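Local coordinates for Crov588 (Cafeteriavirus, PDB 6NYR), which is of unknown function but folds into a ring-shaped leucine-rich-repeat solenoid built from tandem FNIP repeats, at residues A[63-69]-A[81-86]; A[74-80]-A[97-103]; A[186-192]-A[208-214]; A[280-286]-A[302-308]. The contacts are given in a common frame with arbitrary orientation. Residues are numbered along the deposited sequence.

Interaction 1 (A[63-69]-A[81-86]); sequences SEFNKDV and YGIYKN
Neither segment forms helix or strand: 63-69 and 81-86 lie in the matching loops that follow the parallel strands 56-58 and 78-80 of neighbouring coils in a leucine-rich-repeat solenoid. They run side by side, CA atoms 5.2 Å apart at Ser63-Gly82, 5.6 Å at Glu64-Tyr84 and 4.5 Å at Asn66-Lys85, and bury 472 Å² between them. Ser63 starts an ST turn, its OG accepting from Phe65 N at 3.0 Å. Water bridges the loops: one molecule donates to Ser63 O (2.8 Å) and Phe65 O (2.7 Å) and accepts a weak bond from Tyr84 N (3.4 Å); another donates to Tyr84 O (2.7 Å) and accepts a weak one from Asn66 ND2 (2.7 Å). Tyr84 (chi1 m) lays its ring edge against Glu64, CD2 lying 3.6 Å from Glu64 CA. Phe65 (chi1 t) turns into the core, where its CE2 meets the ring edge of Tyr81 at CE1, 3.9 Å away; Phe59, just after strand 56-58, stacks on Phe65. Asn66 (chi1 t) reaches across to take the backbone of the next coil, Asn86 N donating to Asn66 OD1 at 3.2 Å, while Asn66 N is held by Asn43 of the preceding coil. Lys85 buries its aliphatic chain beside Phe65, CE to CE2 3.7 Å. Its ammonium is salt-bridged to Glu91, bonds to Asn86 O at 2.5 Å, and makes a weak hydrogen bond from Lys85 NZ to Lys67 O at 3.2 Å.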
# COMPACT_ATOMS: atom_id res chain seq x y z
N SER A 63 5.06 -23.38 -2.20
CA SER A 63 4.64 -24.57 -1.47
C SER A 63 5.58 -25.75 -1.71
O SER A 63 6.07 -25.97 -2.82
CB SER A 63 3.22 -24.96 -1.88
OG SER A 63 3.06 -26.38 -1.86
N GLU A 64 5.82 -26.52 -0.65
CA GLU A 64 6.66 -27.71 -0.69
C GLU A 64 5.87 -28.98 -0.98
O GLU A 64 6.40 -30.09 -0.81
CB GLU A 64 7.39 -27.85 0.65
CG GLU A 64 8.26 -26.64 1.01
CD GLU A 64 9.12 -26.87 2.24
OE1 GLU A 64 9.10 -27.99 2.79
OE2 GLU A 64 9.82 -25.92 2.66
N PHE A 65 4.63 -28.85 -1.44
CA PHE A 65 3.78 -30.00 -1.71
C PHE A 65 4.21 -30.73 -2.98
O PHE A 65 4.34 -30.11 -4.04
CB PHE A 65 2.33 -29.51 -1.84
CG PHE A 65 1.34 -30.58 -2.20
CD1 PHE A 65 0.85 -31.44 -1.24
CD2 PHE A 65 0.88 -30.70 -3.50
CE1 PHE A 65 -0.07 -32.42 -1.57
CE2 PHE A 65 -0.04 -31.67 -3.84
CZ PHE A 65 -0.52 -32.53 -2.87
N ASN A 66 4.45 -32.04 -2.86
CA ASN A 66 4.60 -32.91 -4.02
C ASN A 66 4.11 -34.31 -3.65
O ASN A 66 4.88 -35.26 -3.46
CB ASN A 66 6.04 -32.97 -4.55
CG ASN A 66 6.13 -33.65 -5.92
OD1 ASN A 66 5.11 -33.86 -6.59
ND2 ASN A 66 7.34 -34.00 -6.33
N LYS A 67 2.79 -34.46 -3.55
CA LYS A 67 2.15 -35.75 -3.36
C LYS A 67 1.37 -36.11 -4.62
O LYS A 67 0.83 -35.24 -5.30
CB LYS A 67 1.21 -35.75 -2.16
CG LYS A 67 1.87 -35.43 -0.83
CD LYS A 67 2.99 -36.41 -0.51
CE LYS A 67 3.51 -36.20 0.90
NZ LYS A 67 4.74 -37.00 1.16
N ASP A 68 1.30 -37.41 -4.92
CA ASP A 68 0.42 -37.86 -5.99
C ASP A 68 -1.02 -37.52 -5.63
O ASP A 68 -1.46 -37.74 -4.50
CB ASP A 68 0.58 -39.36 -6.23
CG ASP A 68 1.94 -39.72 -6.79
OD1 ASP A 68 2.96 -39.29 -6.21
OD2 ASP A 68 1.99 -40.43 -7.82
N VAL A 69 -1.74 -36.96 -6.59
CA VAL A 69 -3.09 -36.46 -6.39
C VAL A 69 -3.96 -37.00 -7.51
O VAL A 69 -3.82 -36.58 -8.67
CB VAL A 69 -3.14 -34.92 -6.36
CG1 VAL A 69 -4.56 -34.43 -6.18
CG2 VAL A 69 -2.24 -34.38 -5.25
N TYR A 81 -1.28 -25.14 -8.23
CA TYR A 81 -0.15 -25.83 -7.62
C TYR A 81 1.09 -24.93 -7.59
O TYR A 81 1.17 -23.91 -8.27
CB TYR A 81 0.16 -27.13 -8.37
CG TYR A 81 -0.86 -28.23 -8.19
CD1 TYR A 81 -0.92 -28.95 -7.00
CD2 TYR A 81 -1.75 -28.56 -9.20
CE1 TYR A 81 -1.84 -29.97 -6.83
CE2 TYR A 81 -2.68 -29.58 -9.04
CZ TYR A 81 -2.71 -30.28 -7.85
OH TYR A 81 -3.63 -31.29 -7.67
N GLY A 82 2.07 -25.37 -6.79
CA GLY A 82 3.22 -24.56 -6.46
C GLY A 82 4.51 -25.05 -7.09
O GLY A 82 4.51 -25.79 -8.09
N ILE A 83 5.63 -24.67 -6.47
CA ILE A 83 6.93 -24.75 -7.13
C ILE A 83 7.48 -26.17 -7.18
O ILE A 83 8.22 -26.51 -8.10
CB ILE A 83 7.91 -23.80 -6.42
CG1 ILE A 83 9.21 -23.66 -7.21
CG2 ILE A 83 8.23 -24.32 -5.01
CD1 ILE A 83 9.07 -22.80 -8.45
N TYR A 84 7.15 -27.00 -6.20
CA TYR A 84 7.74 -28.33 -6.10
C TYR A 84 6.84 -29.44 -6.63
O TYR A 84 7.25 -30.60 -6.61
CB TYR A 84 8.11 -28.61 -4.63
CG TYR A 84 9.38 -27.95 -4.15
CD1 TYR A 84 10.57 -28.08 -4.86
CD2 TYR A 84 9.40 -27.21 -2.97
CE1 TYR A 84 11.74 -27.49 -4.42
CE2 TYR A 84 10.58 -26.61 -2.52
CZ TYR A 84 11.74 -26.76 -3.25
OH TYR A 84 12.90 -26.17 -2.80
N LYS A 85 5.65 -29.11 -7.12
CA LYS A 85 4.69 -30.12 -7.53
C LYS A 85 4.96 -30.59 -8.96
O LYS A 85 5.11 -29.77 -9.87
CB LYS A 85 3.27 -29.58 -7.42
CG LYS A 85 2.17 -30.55 -7.85
CD LYS A 85 2.14 -31.79 -6.97
CE LYS A 85 0.92 -32.66 -7.28
NZ LYS A 85 1.24 -33.83 -8.14
N ASN A 86 5.02 -31.90 -9.14
CA ASN A 86 5.11 -32.54 -10.44
C ASN A 86 3.77 -33.18 -10.79
O ASN A 86 2.86 -33.27 -9.96
CB ASN A 86 6.22 -33.60 -10.45
CG ASN A 86 6.74 -33.90 -11.84
OD1 ASN A 86 6.11 -33.58 -12.84
ND2 ASN A 86 7.92 -34.52 -11.90
O HOH W 1 4.32 -27.45 -4.38
O HOH W 2 1.53 -27.61 -4.71
O HOH W 3 9.32 -32.24 -6.17

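Interaction 2 (A[74-80]-A[97-103]); sequences ESLTEIY and KSLLKLK
Lys97 begins the second segment beside Glu74, whose carboxylate (chi1 t, chi2 p) bends over so that OE2 lies 2.8 Å from Lys97 N and accepts a weak hydrogen bond from Ser98 N at 3.2 Å. Ser98 (chi1 p) points at the other segment, and its OG donates a very short bond, 2.3 Å, to Leu76 O. Leu99 (t, p) turns inward, CD1 lying 4.4 Å from Leu76 CB and 4.2 Å from Ile79 CG2. At Leu100 the backbone bends, and Thr77 O accepts from both Leu100 N (2.7 Å) and Lys101 N (2.9 Å). From here 101-103 pairs with 78-80 as parallel strands, axes 4.9 Å apart at closest and 11° from parallel, with bridges Glu78-Lys101, Ile79-Leu102 and Tyr80-Lys103. This is the beta-alpha-beta step between coils of the leucine-rich-repeat solenoid, helix 89-93 lying in the connection. Lys101 O accepts from Ile79 N at 3.1 Å; its side chain shares a face with Glu78 and Tyr80, Tyr80 OH bonding Glu78 OE1 at 2.6 Å. Leu102 (t, p) goes to the core face, CD1 3.8 Å from Ile79 CG2. Lys103 N donates to Ile79 O at 3.1 Å, and its extended side chain runs past the Tyr80 ring edge (CB to CD1 3.9 Å) to Tyr81 O and Asp106.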
# COMPACT_ATOMS: atom_id res chain seq x y z
N GLU A 74 -15.29 -34.14 -7.13
CA GLU A 74 -15.92 -33.84 -8.41
C GLU A 74 -16.76 -32.56 -8.33
O GLU A 74 -17.61 -32.30 -9.19
CB GLU A 74 -16.78 -35.02 -8.87
CG GLU A 74 -17.21 -34.96 -10.34
CD GLU A 74 -16.05 -35.18 -11.31
OE1 GLU A 74 -15.40 -36.24 -11.23
OE2 GLU A 74 -15.79 -34.29 -12.15
N SER A 75 -16.54 -31.78 -7.27
CA SER A 75 -17.07 -30.42 -7.16
C SER A 75 -15.97 -29.37 -7.16
O SER A 75 -16.27 -28.17 -7.14
CB SER A 75 -17.91 -30.28 -5.88
OG SER A 75 -19.00 -31.18 -5.88
N LEU A 76 -14.70 -29.78 -7.17
CA LEU A 76 -13.62 -28.82 -7.38
C LEU A 76 -13.79 -28.11 -8.72
O LEU A 76 -14.07 -28.74 -9.74
CB LEU A 76 -12.25 -29.50 -7.35
CG LEU A 76 -11.35 -29.34 -6.13
CD1 LEU A 76 -9.90 -29.59 -6.61
CD2 LEU A 76 -11.46 -28.01 -5.45
N THR A 77 -13.61 -26.79 -8.71
CA THR A 77 -13.58 -26.00 -9.93
C THR A 77 -12.24 -25.31 -10.17
O THR A 77 -11.98 -24.90 -11.30
CB THR A 77 -14.67 -24.92 -9.91
OG1 THR A 77 -14.50 -24.09 -8.76
CG2 THR A 77 -16.05 -25.56 -9.87
N GLU A 78 -11.40 -25.18 -9.15
CA GLU A 78 -10.14 -24.47 -9.27
C GLU A 78 -9.10 -25.15 -8.40
O GLU A 78 -9.39 -25.56 -7.27
CB GLU A 78 -10.28 -23.01 -8.84
CG GLU A 78 -11.49 -22.31 -9.38
CD GLU A 78 -11.49 -20.82 -9.10
OE1 GLU A 78 -10.47 -20.31 -8.59
OE2 GLU A 78 -12.52 -20.16 -9.37
N ILE A 79 -7.88 -25.28 -8.92
CA ILE A 79 -6.75 -25.71 -8.12
C ILE A 79 -5.48 -25.13 -8.73
O ILE A 79 -5.28 -25.17 -9.94
CB ILE A 79 -6.65 -27.25 -8.00
CG1 ILE A 79 -5.55 -27.60 -6.99
CG2 ILE A 79 -6.34 -27.87 -9.35
CD1 ILE A 79 -5.58 -29.02 -6.50
N TYR A 80 -4.62 -24.60 -7.86
CA TYR A 80 -3.38 -23.94 -8.26
C TYR A 80 -2.23 -24.56 -7.50
O TYR A 80 -2.21 -24.53 -6.26
CB TYR A 80 -3.47 -22.44 -8.00
CG TYR A 80 -4.75 -21.81 -8.51
CD1 TYR A 80 -4.80 -21.23 -9.77
CD2 TYR A 80 -5.91 -21.81 -7.75
CE1 TYR A 80 -5.96 -20.66 -10.25
CE2 TYR A 80 -7.08 -21.24 -8.22
CZ TYR A 80 -7.10 -20.66 -9.47
OH TYR A 80 -8.26 -20.10 -9.95
N LYS A 97 -13.80 -33.60 -13.94
CA LYS A 97 -14.41 -32.91 -15.07
C LYS A 97 -15.12 -31.62 -14.67
O LYS A 97 -15.59 -30.90 -15.55
CB LYS A 97 -15.38 -33.84 -15.79
CG LYS A 97 -14.72 -35.03 -16.48
CD LYS A 97 -13.60 -34.62 -17.44
CE LYS A 97 -12.25 -34.53 -16.73
NZ LYS A 97 -11.11 -34.85 -17.65
N SER A 98 -15.25 -31.35 -13.37
CA SER A 98 -15.79 -30.07 -12.94
C SER A 98 -14.77 -28.93 -13.03
O SER A 98 -15.16 -27.76 -12.94
CB SER A 98 -16.29 -30.16 -11.49
OG SER A 98 -15.24 -30.54 -10.61
N LEU A 99 -13.49 -29.25 -13.23
CA LEU A 99 -12.45 -28.24 -13.10
C LEU A 99 -12.58 -27.17 -14.18
O LEU A 99 -12.73 -27.49 -15.36
CB LEU A 99 -11.07 -28.88 -13.16
CG LEU A 99 -9.98 -28.06 -12.45
CD1 LEU A 99 -10.19 -28.10 -10.94
CD2 LEU A 99 -8.59 -28.54 -12.81
N LEU A 100 -12.51 -25.91 -13.76
CA LEU A 100 -12.55 -24.77 -14.66
C LEU A 100 -11.25 -24.00 -14.73
O LEU A 100 -10.92 -23.44 -15.78
CB LEU A 100 -13.66 -23.81 -14.23
CG LEU A 100 -15.08 -24.36 -14.25
CD1 LEU A 100 -16.03 -23.39 -13.56
CD2 LEU A 100 -15.52 -24.61 -15.68
N LYS A 101 -10.48 -23.97 -13.64
CA LYS A 101 -9.29 -23.15 -13.53
C LYS A 101 -8.17 -24.00 -12.95
O LYS A 101 -8.35 -24.68 -11.94
CB LYS A 101 -9.55 -21.93 -12.66
CG LYS A 101 -10.74 -21.11 -13.14
CD LYS A 101 -10.69 -19.69 -12.59
CE LYS A 101 -11.86 -18.87 -13.09
NZ LYS A 101 -11.77 -17.47 -12.59
N LEU A 102 -7.01 -23.96 -13.60
CA LEU A 102 -5.91 -24.84 -13.24
C LEU A 102 -4.58 -24.15 -13.47
O LEU A 102 -4.34 -23.60 -14.55
CB LEU A 102 -5.97 -26.13 -14.07
CG LEU A 102 -4.76 -27.06 -14.05
CD1 LEU A 102 -4.56 -27.71 -12.70
CD2 LEU A 102 -4.92 -28.12 -15.16
N LYS A 103 -3.73 -24.18 -12.46
CA LYS A 103 -2.31 -23.91 -12.62
C LYS A 103 -1.54 -25.19 -12.33
O LYS A 103 -1.66 -25.75 -11.23
CB LYS A 103 -1.81 -22.78 -11.72
CG LYS A 103 -0.32 -22.52 -11.95
CD LYS A 103 0.27 -21.55 -10.93
CE LYS A 103 1.80 -21.49 -11.06
NZ LYS A 103 2.45 -22.81 -10.79

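Interaction 3 (A[186-192]-A[208-214]); sequences SLTYLEF and SLTHLTF
Strands 189-191 and 211-213 pair side by side, axes 4.9 Å apart at closest and 1° from parallel, with bridges Tyr189-His211, Leu190-Leu212 and Glu191-Thr213. Tyr189 and His211 both take chi1 m, which lays their rings in an offset stack, centroids 4.2 Å apart and planes at 7°; His167 stacks on Tyr189 and Tyr233 meets His211, continuing the row. On the core face Leu190, Leu209 and Leu212 share the t, p rotamer, bringing Leu209 CD1 to 3.8 Å from Leu190 CB and Leu212 CD1 to 4.0 Å from Leu190 CD2. Phe192 and Phe214 (both m) meet rim to rim, CD2 to CD1 3.9 Å. Thr188 O accepts from Thr210 N (2.9 Å) and His211 N (3.0 Å); beyond it follow Leu190 N to His211 O, Thr213 N to Leu190 O and Phe192 N to Thr213 O, each 3.0 Å. A water donates to Leu190 O (3.0 Å) and lies 2.7 Å from Thr213 OG1. One short parallel strand per 22-residue coil, its leucines turned inward, is characteristic of a leucine-rich-repeat solenoid.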
# COMPACT_ATOMS: atom_id res chain seq x y z
N SER A 186 -11.07 -14.15 -31.31
CA SER A 186 -11.69 -13.72 -30.07
C SER A 186 -10.72 -13.04 -29.11
O SER A 186 -11.17 -12.52 -28.08
CB SER A 186 -12.34 -14.93 -29.38
OG SER A 186 -11.42 -16.01 -29.31
N LEU A 187 -9.43 -13.03 -29.41
CA LEU A 187 -8.43 -12.59 -28.45
C LEU A 187 -8.54 -11.08 -28.22
O LEU A 187 -8.69 -10.30 -29.16
CB LEU A 187 -7.04 -12.95 -28.95
CG LEU A 187 -5.90 -13.01 -27.94
CD1 LEU A 187 -6.12 -14.14 -26.95
CD2 LEU A 187 -4.57 -13.18 -28.66
N THR A 188 -8.46 -10.69 -26.95
CA THR A 188 -8.56 -9.29 -26.55
C THR A 188 -7.34 -8.79 -25.78
O THR A 188 -6.98 -7.62 -25.93
CB THR A 188 -9.80 -9.06 -25.67
OG1 THR A 188 -9.66 -9.80 -24.45
CG2 THR A 188 -11.06 -9.52 -26.39
N TYR A 189 -6.72 -9.63 -24.96
CA TYR A 189 -5.52 -9.29 -24.21
C TYR A 189 -4.38 -10.17 -24.69
O TYR A 189 -4.48 -11.40 -24.64
CB TYR A 189 -5.74 -9.49 -22.70
CG TYR A 189 -6.59 -8.44 -22.02
CD1 TYR A 189 -7.88 -8.17 -22.46
CD2 TYR A 189 -6.12 -7.74 -20.92
CE1 TYR A 189 -8.67 -7.21 -21.84
CE2 TYR A 189 -6.90 -6.78 -20.29
CZ TYR A 189 -8.17 -6.53 -20.75
OH TYR A 189 -8.94 -5.58 -20.12
N LEU A 190 -3.29 -9.55 -25.14
CA LEU A 190 -2.09 -10.28 -25.55
C LEU A 190 -0.89 -9.68 -24.83
O LEU A 190 -0.66 -8.46 -24.92
CB LEU A 190 -1.89 -10.23 -27.07
CG LEU A 190 -0.64 -10.91 -27.63
CD1 LEU A 190 -0.55 -12.37 -27.18
CD2 LEU A 190 -0.60 -10.82 -29.15
N GLU A 191 -0.15 -10.51 -24.11
CA GLU A 191 1.06 -10.08 -23.42
C GLU A 191 2.23 -10.97 -23.80
O GLU A 191 2.18 -12.19 -23.57
CB GLU A 191 0.88 -10.08 -21.90
CG GLU A 191 2.13 -9.58 -21.18
CD GLU A 191 1.94 -9.39 -19.70
OE1 GLU A 191 0.78 -9.43 -19.23
OE2 GLU A 191 2.95 -9.18 -19.00
N PHE A 192 3.26 -10.38 -24.38
CA PHE A 192 4.52 -11.07 -24.63
C PHE A 192 5.47 -10.89 -23.45
O PHE A 192 5.38 -9.91 -22.70
CB PHE A 192 5.19 -10.55 -25.90
CG PHE A 192 4.48 -10.95 -27.16
CD1 PHE A 192 4.55 -12.26 -27.62
CD2 PHE A 192 3.74 -10.03 -27.88
CE1 PHE A 192 3.89 -12.63 -28.78
CE2 PHE A 192 3.08 -10.40 -29.03
CZ PHE A 192 3.16 -11.70 -29.48
N SER A 208 -10.00 -8.16 -32.90
CA SER A 208 -10.65 -7.96 -31.62
C SER A 208 -9.71 -7.54 -30.51
O SER A 208 -10.17 -7.32 -29.38
CB SER A 208 -11.38 -9.24 -31.21
OG SER A 208 -10.50 -10.35 -31.28
N LEU A 209 -8.42 -7.41 -30.78
CA LEU A 209 -7.45 -7.15 -29.73
C LEU A 209 -7.60 -5.73 -29.21
O LEU A 209 -7.68 -4.77 -29.98
CB LEU A 209 -6.03 -7.38 -30.27
CG LEU A 209 -4.90 -7.55 -29.26
CD1 LEU A 209 -5.09 -8.85 -28.49
CD2 LEU A 209 -3.54 -7.54 -29.94
N THR A 210 -7.66 -5.59 -27.88
CA THR A 210 -7.76 -4.29 -27.24
C THR A 210 -6.52 -3.91 -26.44
O THR A 210 -6.23 -2.72 -26.33
CB THR A 210 -8.98 -4.25 -26.30
OG1 THR A 210 -8.86 -5.27 -25.29
CG2 THR A 210 -10.27 -4.45 -27.08
N HIS A 211 -5.80 -4.88 -25.89
CA HIS A 211 -4.65 -4.61 -25.02
C HIS A 211 -3.45 -5.39 -25.55
O HIS A 211 -3.51 -6.62 -25.65
CB HIS A 211 -4.93 -5.03 -23.57
CG HIS A 211 -5.90 -4.14 -22.85
ND1 HIS A 211 -7.21 -4.00 -23.24
CD2 HIS A 211 -5.75 -3.37 -21.75
CE1 HIS A 211 -7.82 -3.17 -22.42
NE2 HIS A 211 -6.96 -2.78 -21.50
N LEU A 212 -2.37 -4.68 -25.87
CA LEU A 212 -1.16 -5.30 -26.39
C LEU A 212 0.02 -4.81 -25.55
O LEU A 212 0.28 -3.60 -25.48
CB LEU A 212 -0.94 -4.96 -27.87
CG LEU A 212 0.34 -5.50 -28.50
CD1 LEU A 212 0.41 -7.02 -28.39
CD2 LEU A 212 0.46 -5.06 -29.96
N THR A 213 0.73 -5.75 -24.94
CA THR A 213 1.88 -5.45 -24.09
C THR A 213 3.09 -6.22 -24.61
O THR A 213 3.03 -7.44 -24.78
CB THR A 213 1.61 -5.85 -22.63
OG1 THR A 213 0.47 -5.14 -22.14
CG2 THR A 213 2.82 -5.55 -21.76
N PHE A 214 4.18 -5.49 -24.87
CA PHE A 214 5.45 -6.11 -25.22
C PHE A 214 6.36 -6.17 -24.00
O PHE A 214 6.13 -5.51 -22.98
CB PHE A 214 6.16 -5.36 -26.36
CG PHE A 214 5.45 -5.44 -27.67
CD1 PHE A 214 5.46 -6.62 -28.40
CD2 PHE A 214 4.78 -4.34 -28.18
CE1 PHE A 214 4.80 -6.70 -29.61
CE2 PHE A 214 4.12 -4.42 -29.39
CZ PHE A 214 4.13 -5.60 -30.11
O HOH W 4 -1.71 -6.65 -22.75

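Interaction 4 (A[280-286]-A[302-308]); sequences FGNNFNQ and FGNNFNQ
Asn285, Asn305 and Asn282 lose the most surface where two loops of identical sequence FGNNFNQ from the FNIP repeats, 280-286 and 302-308, lie side by side on adjacent coils of the leucine-rich-repeat solenoid. CA atoms are 5.0 Å apart at Phe280-Phe302, 4.3 Å at Asn282-Gly303 and 5.3 Å at Asn283-Asn305. Asn282 O accepts from Asn305 N at 2.9 Å, tying the first loop to the type I turn Gly303-Phe306, which Phe306 N to Gly303 O (3.2 Å) closes. Gly303 CA packs on Gly281 O at 3.2 Å, where a CB would clash. Asn305 (chi1 m) points at the first loop, its OD1 bonding a glycerol probably from crystallisation. Inside, Phe284 and Phe306 (both t) meet rim to rim, CD2 to CD1 3.7 Å, and Phe280 and Phe302 (both m) lie near parallel but slid apart, CD2 to CD1 3.7 Å. Asn285 (chi1 t) links the coils, as Asn263 does before it and Asn307 after it: Asn285 OD1 accepts from Asn307 N at 2.8 Å and Gln308 NE2 at 3.3 Å.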
# COMPACT_ATOMS: atom_id res chain seq x y z
N PHE A 280 5.98 8.30 -21.35
CA PHE A 280 7.27 8.07 -21.98
C PHE A 280 8.17 7.29 -21.02
O PHE A 280 7.98 7.31 -19.80
CB PHE A 280 7.95 9.38 -22.37
CG PHE A 280 7.35 10.04 -23.58
CD1 PHE A 280 7.59 9.53 -24.85
CD2 PHE A 280 6.55 11.16 -23.46
CE1 PHE A 280 7.04 10.13 -25.97
CE2 PHE A 280 6.00 11.77 -24.57
CZ PHE A 280 6.24 11.25 -25.83
N GLY A 281 9.16 6.61 -21.60
CA GLY A 281 10.13 5.87 -20.82
C GLY A 281 11.32 6.74 -20.44
O GLY A 281 11.38 7.93 -20.74
N ASN A 282 12.29 6.10 -19.78
CA ASN A 282 13.39 6.84 -19.19
C ASN A 282 14.15 7.67 -20.22
O ASN A 282 14.51 8.82 -19.95
CB ASN A 282 14.35 5.87 -18.49
CG ASN A 282 15.20 6.55 -17.44
OD1 ASN A 282 16.03 7.41 -17.75
ND2 ASN A 282 15.02 6.16 -16.18
N ASN A 283 14.39 7.11 -21.41
CA ASN A 283 15.35 7.71 -22.33
C ASN A 283 14.76 8.68 -23.33
O ASN A 283 15.54 9.35 -24.03
CB ASN A 283 16.09 6.63 -23.14
CG ASN A 283 17.03 5.81 -22.31
OD1 ASN A 283 17.26 6.10 -21.13
ND2 ASN A 283 17.61 4.78 -22.91
N PHE A 284 13.44 8.78 -23.46
CA PHE A 284 12.89 9.66 -24.48
C PHE A 284 13.33 11.09 -24.23
O PHE A 284 13.10 11.64 -23.14
CB PHE A 284 11.37 9.57 -24.52
CG PHE A 284 10.76 10.50 -25.52
CD1 PHE A 284 10.70 10.16 -26.86
CD2 PHE A 284 10.24 11.73 -25.13
CE1 PHE A 284 10.14 11.02 -27.79
CE2 PHE A 284 9.67 12.59 -26.05
CZ PHE A 284 9.63 12.23 -27.38
N ASN A 285 13.93 11.71 -25.23
CA ASN A 285 14.46 13.06 -25.10
C ASN A 285 14.49 13.74 -26.46
O ASN A 285 15.49 14.32 -26.89
CB ASN A 285 15.85 13.03 -24.45
CG ASN A 285 16.28 14.39 -23.94
OD1 ASN A 285 15.47 15.30 -23.83
ND2 ASN A 285 17.56 14.52 -23.61
N GLN A 286 13.37 13.67 -27.17
CA GLN A 286 13.21 14.29 -28.48
C GLN A 286 12.26 15.49 -28.38
O GLN A 286 11.33 15.50 -27.57
CB GLN A 286 12.67 13.29 -29.50
CG GLN A 286 13.58 12.09 -29.77
CD GLN A 286 14.93 12.51 -30.32
OE1 GLN A 286 15.02 13.37 -31.19
NE2 GLN A 286 15.99 11.89 -29.81
N PHE A 302 6.32 12.38 -18.72
CA PHE A 302 7.63 12.29 -19.34
C PHE A 302 8.54 11.39 -18.50
O PHE A 302 8.36 11.22 -17.29
CB PHE A 302 8.28 13.67 -19.49
CG PHE A 302 7.66 14.51 -20.57
CD1 PHE A 302 7.89 14.23 -21.90
CD2 PHE A 302 6.86 15.59 -20.24
CE1 PHE A 302 7.32 15.01 -22.89
CE2 PHE A 302 6.29 16.37 -21.23
CZ PHE A 302 6.52 16.08 -22.56
N GLY A 303 9.56 10.83 -19.17
CA GLY A 303 10.56 10.03 -18.50
C GLY A 303 11.70 10.88 -17.95
O GLY A 303 11.78 12.08 -18.17
N ASN A 304 12.62 10.21 -17.25
CA ASN A 304 13.60 10.93 -16.45
C ASN A 304 14.56 11.74 -17.31
O ASN A 304 15.08 12.76 -16.84
CB ASN A 304 14.37 9.95 -15.56
CG ASN A 304 13.55 9.48 -14.37
OD1 ASN A 304 12.79 10.26 -13.78
ND2 ASN A 304 13.69 8.21 -14.00
N ASN A 305 14.81 11.33 -18.55
CA ASN A 305 15.78 12.04 -19.38
C ASN A 305 15.18 13.16 -20.23
O ASN A 305 15.94 13.97 -20.77
CB ASN A 305 16.50 11.07 -20.33
CG ASN A 305 17.43 10.13 -19.61
OD1 ASN A 305 17.54 10.16 -18.39
ND2 ASN A 305 18.12 9.28 -20.37
N PHE A 306 13.86 13.23 -20.37
CA PHE A 306 13.28 14.24 -21.24
C PHE A 306 13.65 15.64 -20.77
O PHE A 306 13.44 15.99 -19.60
CB PHE A 306 11.76 14.12 -21.30
CG PHE A 306 11.11 15.17 -22.15
CD1 PHE A 306 11.03 15.00 -23.52
CD2 PHE A 306 10.59 16.32 -21.58
CE1 PHE A 306 10.44 15.97 -24.31
CE2 PHE A 306 10.00 17.29 -22.37
CZ PHE A 306 9.93 17.11 -23.74
N ASN A 307 14.19 16.45 -21.68
CA ASN A 307 14.61 17.80 -21.33
C ASN A 307 14.64 18.69 -22.56
O ASN A 307 15.60 19.45 -22.76
CB ASN A 307 15.98 17.78 -20.64
CG ASN A 307 16.33 19.10 -19.98
OD1 ASN A 307 15.46 19.94 -19.76
ND2 ASN A 307 17.60 19.29 -19.66
N GLN A 308 13.60 18.61 -23.39
CA GLN A 308 13.48 19.45 -24.57
C GLN A 308 12.43 20.53 -24.31
O GLN A 308 11.43 20.30 -23.64
CB GLN A 308 13.11 18.62 -25.80
CG GLN A 308 14.15 17.57 -26.13
CD GLN A 308 15.50 18.17 -26.48
OE1 GLN A 308 15.60 19.05 -27.34
NE2 GLN A 308 16.54 17.72 -25.80

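In the fold
All four contacts join neighbouring coils of one solenoid, at different points along its curve. Interactions 1 and 2 cross along the chain, their segments alternating, with 74-80 running straight into 81-86; their centres are 16 Å apart and they touch where Tyr81 O lies 3.0 Å from Lys103 NZ, a probable hydrogen bond. Interaction 3 repeats the strand pairing of interaction 2 further along the same sheet, centres 25 Å apart, and interaction 4 is the regular counterpart of the loop pairing in interaction 1, centres 46 Å apart. Interactions 3 and 4 are separate, their nearest atoms about 12 Å apart. The glycerol at Asn305 belongs to interaction 4; no active site is known.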